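Local coordinates for protein meta cleavage compound hydrolase (Janthinobacterium, PDB 1J1I) that hydrolyses a carbon-carbon bond in the ring-opened meta-cleavage product of carbazole degradation, releasing anthranilate, as a serine hydrolase of the alpha/beta hydrolase fold, at residues Y86-D89 and R90-H94; F158-E161 and G162-L166; A200-Q203 and W204-E207; K234-P237 and V238-Y242. One frame throughout, in Å; residues are numbered along the deposited sequence.

Overall arrangement
Four short pieces of chain illustrate how helices of an alpha/beta hydrolase are begun and carried on by contacts between near neighbours in sequence. Contacts 1 and 3 belong together: their centres lie 12 Å apart, and they touch where Trp204 packs over 86-88 and Thr201 meets Arg91. Each comes within about 10 Å of the probable nucleophile Ser114, measured between side chains (from Gln88 and from Ile205). Contact 4 borders the other two members of the probable triad, the side chain of Val236 being about 4 Å from those of Asp233 and His261. Contact 2 lies away from these sites; neither it nor contact 4 touches another contact, their nearest atoms being about 7 Å apart.

Contact 1 of 4, residues Y86-D89 and R90-H94; sequences YTQD and RRIRH
Arg91 reaches back along the first turn of its helix and grips the side-chain amide of Gln88. Both NE and NH2 of Arg91 donate to the single oxygen OE1 of Gln88, each at 2.9 Å, in a side-on grip. OE1 lies in the guanidinium plane, yet the amide is turned 47° from that plane, and NE approaches from above the carbonyl plane. The chain of Arg91 bends at chi3 (-69°), which folds the guanidinium back over the preceding turn, with Thr87 O 3.7 Å above the centre of one face. A water at the guanidinium edge donates to Tyr86 O and accepts from Arg91 NH2. This inner side is the compact one: CG1 of Ile92 lies 3.7 Å from Gln88 NE2, whose own hydrogen bonds go to Tyr213 and Thr119, while Met115 and Thr119 of helix 114-126 pack on Arg91. Replacing Arg91 by an alanine would probably leave Gln88 OE1 without its two donors and the amide freer to turn.

The arrangement is a helix N-terminus, that of helix 88-101, which in this alpha/beta hydrolase fold packs beside helix 114-126, the one that begins with the probable nucleophile Ser114. Thr87 is the N-cap: its OG1 accepts from Arg90 N at 3.0 Å, and its carbonyl takes the N-H of Arg91. On the outer side the contacts thin out. Asp89 and Arg93 are exposed and joined chiefly through the backbone, Arg93 N donating to Asp89 O, while CD of Arg90 rests 3.6 Å above the guanidinium face of Arg93.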
loop_
_atom_site.group_PDB
_atom_site.type_symbol
_atom_site.label_atom_id
_atom_site.label_comp_id
_atom_site.label_asym_id
_atom_site.label_seq_id
_atom_site.Cartn_x
_atom_site.Cartn_y
_atom_site.Cartn_z
ATOM N N TYR A 86 -11.589 -24.952 -21.962
ATOM C CA TYR A 86 -10.961 -23.790 -21.351
ATOM C C TYR A 86 -10.905 -23.916 -19.835
ATOM O O TYR A 86 -11.808 -23.468 -19.133
ATOM C CB TYR A 86 -11.717 -22.519 -21.757
ATOM C CG TYR A 86 -11.500 -22.117 -23.201
ATOM C CD1 TYR A 86 -10.578 -21.124 -23.538
ATOM C CD2 TYR A 86 -12.196 -22.744 -24.236
ATOM C CE1 TYR A 86 -10.354 -20.762 -24.870
ATOM C CE2 TYR A 86 -11.976 -22.393 -25.575
ATOM C CZ TYR A 86 -11.055 -21.403 -25.882
ATOM O OH TYR A 86 -10.819 -21.063 -27.198
ATOM N N THR A 87 -9.837 -24.538 -19.343
ATOM C CA THR A 87 -9.646 -24.728 -17.906
ATOM C C THR A 87 -8.645 -23.703 -17.377
ATOM O O THR A 87 -7.918 -23.082 -18.152
ATOM C CB THR A 87 -9.085 -26.126 -17.603
ATOM O OG1 THR A 87 -7.741 -26.215 -18.094
ATOM C CG2 THR A 87 -9.934 -27.198 -18.277
ATOM N N GLN A 88 -8.608 -23.526 -16.059
ATOM C CA GLN A 88 -7.665 -22.587 -15.462
ATOM C C GLN A 88 -6.263 -23.113 -15.752
ATOM O O GLN A 88 -5.330 -22.348 -15.981
ATOM C CB GLN A 88 -7.906 -22.483 -13.953
ATOM C CG GLN A 88 -6.956 -21.539 -13.218
ATOM C CD GLN A 88 -6.893 -20.154 -13.837
ATOM O OE1 GLN A 88 -7.843 -19.696 -14.474
ATOM N NE2 GLN A 88 -5.774 -19.471 -13.635
ATOM N N ASP A 89 -6.129 -24.434 -15.768
ATOM C CA ASP A 89 -4.849 -25.066 -16.050
ATOM C C ASP A 89 -4.351 -24.641 -17.436
ATOM O O ASP A 89 -3.161 -24.378 -17.628
ATOM C CB ASP A 89 -5.009 -26.584 -16.001
ATOM C CG ASP A 89 -5.715 -27.054 -14.741
ATOM O OD1 ASP A 89 -6.850 -26.582 -14.460
ATOM O OD2 ASP A 89 -5.131 -27.902 -14.034
ATOM N N ARG A 90 -5.272 -24.561 -18.390
ATOM C CA ARG A 90 -4.936 -24.178 -19.760
ATOM C C ARG A 90 -4.484 -22.716 -19.852
ATOM O O ARG A 90 -3.572 -22.392 -20.615
ATOM C CB ARG A 90 -6.140 -24.427 -20.675
ATOM C CG ARG A 90 -5.782 -24.695 -22.124
ATOM C CD ARG A 90 -4.748 -25.809 -22.243
ATOM N NE ARG A 90 -4.582 -26.254 -23.622
ATOM C CZ ARG A 90 -5.471 -26.996 -24.275
ATOM N NH1 ARG A 90 -6.590 -27.379 -23.671
ATOM N NH2 ARG A 90 -5.244 -27.354 -25.531
ATOM N N ARG A 91 -5.113 -21.831 -19.082
ATOM C CA ARG A 91 -4.712 -20.426 -19.094
ATOM C C ARG A 91 -3.327 -20.269 -18.462
ATOM O O ARG A 91 -2.516 -19.458 -18.914
ATOM C CB ARG A 91 -5.724 -19.554 -18.341
ATOM C CG ARG A 91 -6.967 -19.175 -19.146
ATOM C CD ARG A 91 -7.887 -18.257 -18.335
ATOM N NE ARG A 91 -8.510 -18.971 -17.222
ATOM C CZ ARG A 91 -9.577 -19.756 -17.340
ATOM N NH1 ARG A 91 -10.151 -19.925 -18.525
ATOM N NH2 ARG A 91 -10.063 -20.385 -16.279
ATOM N N ILE A 92 -3.059 -21.043 -17.417
ATOM C CA ILE A 92 -1.755 -20.985 -16.759
ATOM C C ILE A 92 -0.673 -21.429 -17.742
ATOM O O ILE A 92 0.356 -20.763 -17.894
ATOM C CB ILE A 92 -1.720 -21.892 -15.507
ATOM C CG1 ILE A 92 -2.641 -21.307 -14.427
ATOM C CG2 ILE A 92 -0.281 -22.019 -14.988
ATOM C CD1 ILE A 92 -2.844 -22.211 -13.227
ATOM N N ARG A 93 -0.915 -22.553 -18.414
ATOM C CA ARG A 93 0.041 -23.075 -19.386
ATOM C C ARG A 93 0.266 -22.054 -20.492
ATOM O O ARG A 93 1.396 -21.851 -20.943
ATOM C CB ARG A 93 -0.470 -24.376 -20.009
ATOM C CG ARG A 93 0.511 -25.003 -20.997
ATOM C CD ARG A 93 -0.187 -25.992 -21.918
ATOM N NE ARG A 93 -0.936 -27.002 -21.177
ATOM C CZ ARG A 93 -1.731 -27.907 -21.742
ATOM N NH1 ARG A 93 -2.374 -28.789 -20.988
ATOM N NH2 ARG A 93 -1.884 -27.929 -23.060
ATOM N N HIS A 94 -0.814 -21.411 -20.930
ATOM C CA HIS A 94 -0.703 -20.417 -21.987
ATOM C C HIS A 94 0.221 -19.276 -21.576
ATOM O O HIS A 94 1.101 -18.881 -22.340
ATOM C CB HIS A 94 -2.076 -19.846 -22.362
ATOM C CG HIS A 94 -2.000 -18.678 -23.295
ATOM N ND1 HIS A 94 -2.378 -17.405 -22.929
ATOM C CD2 HIS A 94 -1.553 -18.582 -24.572
ATOM C CE1 HIS A 94 -2.170 -16.576 -23.936
ATOM N NE2 HIS A 94 -1.669 -17.267 -24.947
HETATM O O HOH W 1 -12.427 -21.508 -17.570
#

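Contact 2 of 4, residues F158-E161 and G162-L166; sequences FTRE and GMVHL
Thr159 OG1 receives the backbone N-H of Gly162 at 2.8 Å, the bond that closes the first turn of helix 160-170. The hydroxyl reaches that nitrogen because chi1 of 59° sets OG1 between the residue's own backbone N and carbonyl carbon, facing into the turn. One residue further on, Met163 N donates to Thr159 O at 3.0 Å, and the carbonyls of Arg160 and Glu161 take the N-H groups of Val164 and His165 in the usual helical pattern. A valine in place of Thr159 would probably leave Gly162 N without its capping acceptor and Asp157 OD1 without the hydroxyl it holds.

The side chains add lighter contacts. CG2 of Val164 meets Arg160 NH1 at 3.6 Å. The imidazole of His165 brings CD2 to 3.2 Å from Glu161 O, and its ring stands perpendicular to the Glu161 carboxylate, whose OE1 remains 3.8 Å from NE2.

Further out, other residues position these groups. Asp157 OD1 holds the hydroxyl of Thr159 by a hydrogen bond, and Tyr156 OH is hydrogen-bonded to Thr159 O. Arg160 runs extended toward helix 179-190, where its NE binds Asn183 OD1; Ile182 of that helix packs against both Arg160 and Val164, and Met163 turns its side chain to Arg185 and Ala189. Hydroxyl, capped amide and second-shell acid together make a threonine N-cap at the head of a surface helix, one that lies against helix 179-190.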
loop_
_atom_site.group_PDB
_atom_site.type_symbol
_atom_site.label_atom_id
_atom_site.label_comp_id
_atom_site.label_asym_id
_atom_site.label_seq_id
_atom_site.Cartn_x
_atom_site.Cartn_y
_atom_site.Cartn_z
ATOM N N PHE A 158 -25.382 -9.437 -23.101
ATOM C CA PHE A 158 -24.735 -9.000 -24.336
ATOM C C PHE A 158 -25.410 -7.852 -25.081
ATOM O O PHE A 158 -25.524 -7.875 -26.308
ATOM C CB PHE A 158 -24.539 -10.186 -25.284
ATOM C CG PHE A 158 -23.543 -11.192 -24.787
ATOM C CD1 PHE A 158 -23.888 -12.099 -23.789
ATOM C CD2 PHE A 158 -22.248 -11.213 -25.294
ATOM C CE1 PHE A 158 -22.957 -13.012 -23.304
ATOM C CE2 PHE A 158 -21.309 -12.122 -24.815
ATOM C CZ PHE A 158 -21.665 -13.023 -23.817
ATOM N N THR A 159 -25.853 -6.849 -24.332
ATOM C CA THR A 159 -26.473 -5.665 -24.910
ATOM C C THR A 159 -25.570 -4.514 -24.489
ATOM O O THR A 159 -24.853 -4.628 -23.493
ATOM C CB THR A 159 -27.890 -5.420 -24.345
ATOM O OG1 THR A 159 -27.820 -5.261 -22.922
ATOM C CG2 THR A 159 -28.813 -6.585 -24.685
ATOM N N ARG A 160 -25.582 -3.414 -25.234
ATOM C CA ARG A 160 -24.735 -2.289 -24.866
ATOM C C ARG A 160 -25.119 -1.805 -23.475
ATOM O O ARG A 160 -24.254 -1.508 -22.651
ATOM C CB ARG A 160 -24.868 -1.137 -25.862
ATOM C CG ARG A 160 -23.891 -0.009 -25.568
ATOM C CD ARG A 160 -24.016 1.137 -26.549
ATOM N NE ARG A 160 -22.958 2.124 -26.357
ATOM C CZ ARG A 160 -22.774 2.824 -25.241
ATOM N NH1 ARG A 160 -23.581 2.651 -24.201
ATOM N NH2 ARG A 160 -21.778 3.697 -25.164
ATOM N N GLU A 161 -26.422 -1.727 -23.217
ATOM C CA GLU A 161 -26.908 -1.290 -21.916
ATOM C C GLU A 161 -26.513 -2.268 -20.814
ATOM O O GLU A 161 -26.244 -1.863 -19.685
ATOM C CB GLU A 161 -28.427 -1.120 -21.941
ATOM C CG GLU A 161 -28.866 0.291 -22.278
ATOM C CD GLU A 161 -28.306 1.311 -21.303
ATOM O OE1 GLU A 161 -28.554 1.169 -20.087
ATOM O OE2 GLU A 161 -27.618 2.253 -21.752
ATOM N N GLY A 162 -26.482 -3.553 -21.144
ATOM C CA GLY A 162 -26.100 -4.548 -20.161
ATOM C C GLY A 162 -24.654 -4.332 -19.757
ATOM O O GLY A 162 -24.281 -4.555 -18.607
ATOM N N MET A 163 -23.844 -3.890 -20.714
ATOM C CA MET A 163 -22.429 -3.629 -20.480
ATOM C C MET A 163 -22.269 -2.399 -19.590
ATOM O O MET A 163 -21.375 -2.345 -18.746
ATOM C CB MET A 163 -21.706 -3.403 -21.811
ATOM C CG MET A 163 -20.193 -3.302 -21.690
ATOM S SD MET A 163 -19.467 -4.773 -20.931
ATOM C CE MET A 163 -19.439 -5.912 -22.332
ATOM N N VAL A 164 -23.134 -1.408 -19.789
ATOM C CA VAL A 164 -23.086 -0.194 -18.986
ATOM C C VAL A 164 -23.400 -0.543 -17.538
ATOM O O VAL A 164 -22.711 -0.099 -16.617
ATOM C CB VAL A 164 -24.107 0.857 -19.473
ATOM C CG1 VAL A 164 -24.177 2.008 -18.478
ATOM C CG2 VAL A 164 -23.704 1.382 -20.841
ATOM N N HIS A 165 -24.447 -1.342 -17.341
ATOM C CA HIS A 165 -24.843 -1.752 -16.000
ATOM C C HIS A 165 -23.738 -2.551 -15.325
ATOM O O HIS A 165 -23.495 -2.394 -14.132
ATOM C CB HIS A 165 -26.125 -2.590 -16.041
ATOM C CG HIS A 165 -27.368 -1.788 -16.277
ATOM N ND1 HIS A 165 -27.753 -0.752 -15.452
ATOM C CD2 HIS A 165 -28.323 -1.882 -17.233
ATOM C CE1 HIS A 165 -28.892 -0.245 -15.889
ATOM N NE2 HIS A 165 -29.259 -0.911 -16.968
ATOM N N LEU A 166 -23.069 -3.407 -16.091
ATOM C CA LEU A 166 -21.993 -4.227 -15.545
ATOM C C LEU A 166 -20.835 -3.364 -15.051
ATOM O O LEU A 166 -20.354 -3.543 -13.934
ATOM C CB LEU A 166 -21.499 -5.226 -16.605
ATOM C CG LEU A 166 -20.367 -6.207 -16.266
ATOM C CD1 LEU A 166 -19.030 -5.482 -16.232
ATOM C CD2 LEU A 166 -20.659 -6.885 -14.936
#

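Contact 3 of 4, residues A200-Q203 and W204-E207; sequences ATMQ and WIRE
Met202 O accepts the N-H of Arg206 at 2.8 Å, the shortest sound polar bond of this stretch of helix 192-208. The next bond along, from Glu207 N to Gln203 O, measures 2.9 Å; the bond between Ile205 N and Thr201 O is stretched to 3.4 Å and weak.

On the exposed side the same four-residue spacing is repeated by side chains. Gln203 and Glu207 run side by side in the same direction, and NE2 of Gln203 donates to OE1 of Glu207 at 3.0 Å. OE1 lies close to the plane of the Gln203 amide and is met on its syn side, although 34° out of the carboxylate plane, the two flat groups being turned 62° apart. With CG anti to the backbone N (chi1 -175°) and an extended chain beyond it, Gln203 also lays its CG 3.3 Å from the same oxygen.

A different, apolar side joins Met202 to Ile205: the sulfur SD lies 4.2 Å from CD1, the two side chains crossing at a slant, while CG1 of Ile205 rests 3.4 Å from Thr201 O. Ile205 and Thr201 both pack on Met115, and the indole of Trp204 covers Thr87 and Gln88. This is an amphipathic alpha-helix, with an i to i+4 amide-carboxylate pair toward solvent and an inner side laid on helices 88-101 and 114-126, close to the active site.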
loop_
_atom_site.group_PDB
_atom_site.type_symbol
_atom_site.label_atom_id
_atom_site.label_comp_id
_atom_site.label_asym_id
_atom_site.label_seq_id
_atom_site.Cartn_x
_atom_site.Cartn_y
_atom_site.Cartn_z
ATOM N N ALA A 200 -17.560 -20.777 -23.219
ATOM C CA ALA A 200 -16.861 -21.999 -22.826
ATOM C C ALA A 200 -16.036 -21.754 -21.564
ATOM O O ALA A 200 -15.972 -22.607 -20.678
ATOM C CB ALA A 200 -15.956 -22.475 -23.955
ATOM N N THR A 201 -15.402 -20.587 -21.490
ATOM C CA THR A 201 -14.594 -20.230 -20.324
ATOM C C THR A 201 -15.462 -20.206 -19.057
ATOM O O THR A 201 -15.101 -20.790 -18.034
ATOM C CB THR A 201 -13.921 -18.837 -20.521
ATOM O OG1 THR A 201 -12.932 -18.926 -21.558
ATOM C CG2 THR A 201 -13.261 -18.364 -19.236
ATOM N N MET A 202 -16.610 -19.534 -19.134
ATOM C CA MET A 202 -17.515 -19.437 -17.990
ATOM C C MET A 202 -18.155 -20.770 -17.622
ATOM O O MET A 202 -18.450 -21.026 -16.454
ATOM C CB MET A 202 -18.609 -18.399 -18.260
ATOM C CG MET A 202 -18.083 -16.982 -18.423
ATOM S SD MET A 202 -16.873 -16.561 -17.140
ATOM C CE MET A 202 -17.901 -16.561 -15.682
ATOM N N GLN A 203 -18.363 -21.621 -18.620
ATOM C CA GLN A 203 -18.967 -22.928 -18.393
ATOM C C GLN A 203 -18.090 -23.773 -17.477
ATOM O O GLN A 203 -18.576 -24.360 -16.509
ATOM C CB GLN A 203 -19.168 -23.658 -19.723
ATOM C CG GLN A 203 -19.907 -24.979 -19.592
ATOM C CD GLN A 203 -19.991 -25.726 -20.906
ATOM O OE1 GLN A 203 -20.182 -25.121 -21.959
ATOM N NE2 GLN A 203 -19.862 -27.049 -20.850
ATOM N N TRP A 204 -16.797 -23.836 -17.784
ATOM C CA TRP A 204 -15.875 -24.615 -16.968
ATOM C C TRP A 204 -15.843 -24.085 -15.538
ATOM O O TRP A 204 -15.891 -24.851 -14.582
ATOM C CB TRP A 204 -14.459 -24.565 -17.546
ATOM C CG TRP A 204 -13.503 -25.393 -16.758
ATOM C CD1 TRP A 204 -13.305 -26.745 -16.862
ATOM C CD2 TRP A 204 -12.662 -24.947 -15.689
ATOM N NE1 TRP A 204 -12.394 -27.163 -15.924
ATOM C CE2 TRP A 204 -11.979 -26.077 -15.187
ATOM C CE3 TRP A 204 -12.415 -23.695 -15.100
ATOM C CZ2 TRP A 204 -11.066 -26.003 -14.127
ATOM C CZ3 TRP A 204 -11.506 -23.616 -14.041
ATOM C CH2 TRP A 204 -10.844 -24.762 -13.569
ATOM N N ILE A 205 -15.745 -22.769 -15.396
ATOM C CA ILE A 205 -15.708 -22.153 -14.075
ATOM C C ILE A 205 -16.987 -22.521 -13.315
ATOM O O ILE A 205 -16.948 -22.926 -12.157
ATOM C CB ILE A 205 -15.595 -20.617 -14.202
ATOM C CG1 ILE A 205 -14.211 -20.252 -14.748
ATOM C CG2 ILE A 205 -15.842 -19.956 -12.859
ATOM C CD1 ILE A 205 -14.035 -18.782 -15.043
ATOM N N ARG A 206 -18.112 -22.391 -14.003
ATOM C CA ARG A 206 -19.427 -22.689 -13.445
ATOM C C ARG A 206 -19.493 -24.130 -12.934
ATOM O O ARG A 206 -20.030 -24.399 -11.854
ATOM C CB ARG A 206 -20.483 -22.475 -14.532
ATOM C CG ARG A 206 -21.739 -21.741 -14.109
ATOM C CD ARG A 206 -22.585 -22.551 -13.151
ATOM N NE ARG A 206 -23.995 -22.178 -13.244
ATOM C CZ ARG A 206 -24.804 -22.548 -14.234
ATOM N NH1 ARG A 206 -24.347 -23.307 -15.221
ATOM N NH2 ARG A 206 -26.075 -22.163 -14.238
ATOM N N GLU A 207 -18.939 -25.050 -13.718
ATOM C CA GLU A 207 -18.939 -26.468 -13.379
ATOM C C GLU A 207 -18.002 -26.828 -12.229
ATOM O O GLU A 207 -18.069 -27.937 -11.693
ATOM C CB GLU A 207 -18.610 -27.294 -14.631
ATOM C CG GLU A 207 -19.693 -27.176 -15.702
ATOM C CD GLU A 207 -19.319 -27.809 -17.035
ATOM O OE1 GLU A 207 -20.175 -27.791 -17.945
ATOM O OE2 GLU A 207 -18.182 -28.311 -17.180
#

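Contact 4 of 4, residues K234-P237 and V238-Y242; sequences KVVP and VETAY
Thr240 turns back on the residues that precede its helix, and each of its side-chain atoms finds something there. CB sits 3.1 Å from Pro237 O and 3.5 Å from CG1 of Val236, the latter tighter than carbon pairs usually pack. From CB, OG1 stands anti to the carbonyl carbon (chi1 -49°), which carries it to 2.8 Å from Pro237 O as a hydrogen-bond donor, though the position of this oxygen is less certain than the rest. As placed, it also borders Val236 CG1 and CD of the proline ring. The other branch, CG2, completes the contact with Val236 CG1, the two side chains crossing at about a right angle.

Pro237 O is met a second time by the backbone: Thr240 N donates to it at 3.0 Å, from well above the carbonyl plane, 54° out of it. At CB of the proline ring, Glu239 folds at chi2 (64°) and brings OE1 to 3.3 Å from Pro237 CB, a contact of carbon with oxygen.

Val236 borders the probable catalytic residues. Its backbone N-H and that of Val235 both bind OD1 of Asp233, the probable triad acid, and its side chain packs on His261. At the far end of the segment, the ring of Tyr242 stacks on Tyr242 of the second subunit. Two N-H groups directed at the one oxygen OD1 are likely to fix how the Asp233 carboxylate is turned, while the backbone bond from Thr240 N to Pro237 O ties the start of helix 238-247 to that same turn.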
loop_
_atom_site.group_PDB
_atom_site.type_symbol
_atom_site.label_atom_id
_atom_site.label_comp_id
_atom_site.label_asym_id
_atom_site.label_seq_id
_atom_site.Cartn_x
_atom_site.Cartn_y
_atom_site.Cartn_z
ATOM N N LYS A 234 -17.260 -5.459 -4.873
ATOM C CA LYS A 234 -18.407 -6.329 -4.609
ATOM C C LYS A 234 -18.178 -7.767 -5.075
ATOM O O LYS A 234 -18.846 -8.687 -4.605
ATOM C CB LYS A 234 -19.663 -5.771 -5.288
ATOM C CG LYS A 234 -20.117 -4.426 -4.748
ATOM C CD LYS A 234 -21.281 -3.871 -5.556
ATOM C CE LYS A 234 -21.708 -2.502 -5.046
ATOM N NZ LYS A 234 -22.732 -1.880 -5.931
ATOM N N VAL A 235 -17.241 -7.951 -6.001
ATOM C CA VAL A 235 -16.922 -9.278 -6.526
ATOM C C VAL A 235 -15.963 -9.977 -5.565
ATOM O O VAL A 235 -16.208 -11.101 -5.136
ATOM C CB VAL A 235 -16.266 -9.185 -7.924
ATOM C CG1 VAL A 235 -15.995 -10.587 -8.472
ATOM C CG2 VAL A 235 -17.169 -8.405 -8.870
ATOM N N VAL A 236 -14.865 -9.303 -5.239
ATOM C CA VAL A 236 -13.879 -9.838 -4.306
ATOM C C VAL A 236 -13.861 -8.940 -3.073
ATOM O O VAL A 236 -13.297 -7.847 -3.102
ATOM C CB VAL A 236 -12.465 -9.861 -4.925
ATOM C CG1 VAL A 236 -11.437 -10.277 -3.875
ATOM C CG2 VAL A 236 -12.433 -10.816 -6.104
ATOM N N PRO A 237 -14.480 -9.392 -1.971
ATOM C CA PRO A 237 -14.537 -8.624 -0.721
ATOM C C PRO A 237 -13.148 -8.227 -0.234
ATOM O O PRO A 237 -12.171 -8.929 -0.497
ATOM C CB PRO A 237 -15.228 -9.582 0.247
ATOM C CG PRO A 237 -16.072 -10.438 -0.659
ATOM C CD PRO A 237 -15.139 -10.699 -1.809
ATOM N N VAL A 238 -13.063 -7.111 0.485
ATOM C CA VAL A 238 -11.777 -6.648 0.993
ATOM C C VAL A 238 -11.150 -7.672 1.941
ATOM O O VAL A 238 -9.924 -7.781 2.021
ATOM C CB VAL A 238 -11.911 -5.276 1.715
ATOM C CG1 VAL A 238 -12.771 -5.409 2.957
ATOM C CG2 VAL A 238 -10.538 -4.743 2.069
ATOM N N GLU A 239 -11.985 -8.431 2.649
ATOM C CA GLU A 239 -11.480 -9.447 3.569
ATOM C C GLU A 239 -10.590 -10.449 2.824
ATOM O O GLU A 239 -9.685 -11.042 3.411
ATOM C CB GLU A 239 -12.636 -10.201 4.236
ATOM C CG GLU A 239 -13.511 -9.372 5.169
ATOM C CD GLU A 239 -14.262 -8.265 4.450
ATOM O OE1 GLU A 239 -14.823 -8.532 3.366
ATOM O OE2 GLU A 239 -14.297 -7.132 4.974
ATOM N N THR A 240 -10.857 -10.632 1.532
ATOM C CA THR A 240 -10.081 -11.558 0.698
ATOM C C THR A 240 -8.617 -11.153 0.655
ATOM O O THR A 240 -7.728 -12.005 0.635
ATOM C CB THR A 240 -10.564 -11.577 -0.767
ATOM O OG1 THR A 240 -11.984 -11.740 -0.808
ATOM C CG2 THR A 240 -9.901 -12.731 -1.527
ATOM N N ALA A 241 -8.374 -9.846 0.602
ATOM C CA ALA A 241 -7.012 -9.329 0.567
ATOM C C ALA A 241 -6.314 -9.700 1.868
ATOM O O ALA A 241 -5.155 -10.127 1.873
ATOM C CB ALA A 241 -7.030 -7.810 0.391
ATOM N N TYR A 242 -7.031 -9.541 2.977
ATOM C CA TYR A 242 -6.468 -9.851 4.282
ATOM C C TYR A 242 -6.092 -11.330 4.339
ATOM O O TYR A 242 -5.089 -11.695 4.952
ATOM C CB TYR A 242 -7.471 -9.492 5.389
ATOM C CG TYR A 242 -7.898 -8.028 5.377
ATOM C CD1 TYR A 242 -9.073 -7.618 6.007
ATOM C CD2 TYR A 242 -7.138 -7.060 4.716
ATOM C CE1 TYR A 242 -9.485 -6.280 5.976
ATOM C CE2 TYR A 242 -7.541 -5.719 4.679
ATOM C CZ TYR A 242 -8.716 -5.340 5.311
ATOM O OH TYR A 242 -9.124 -4.021 5.277
#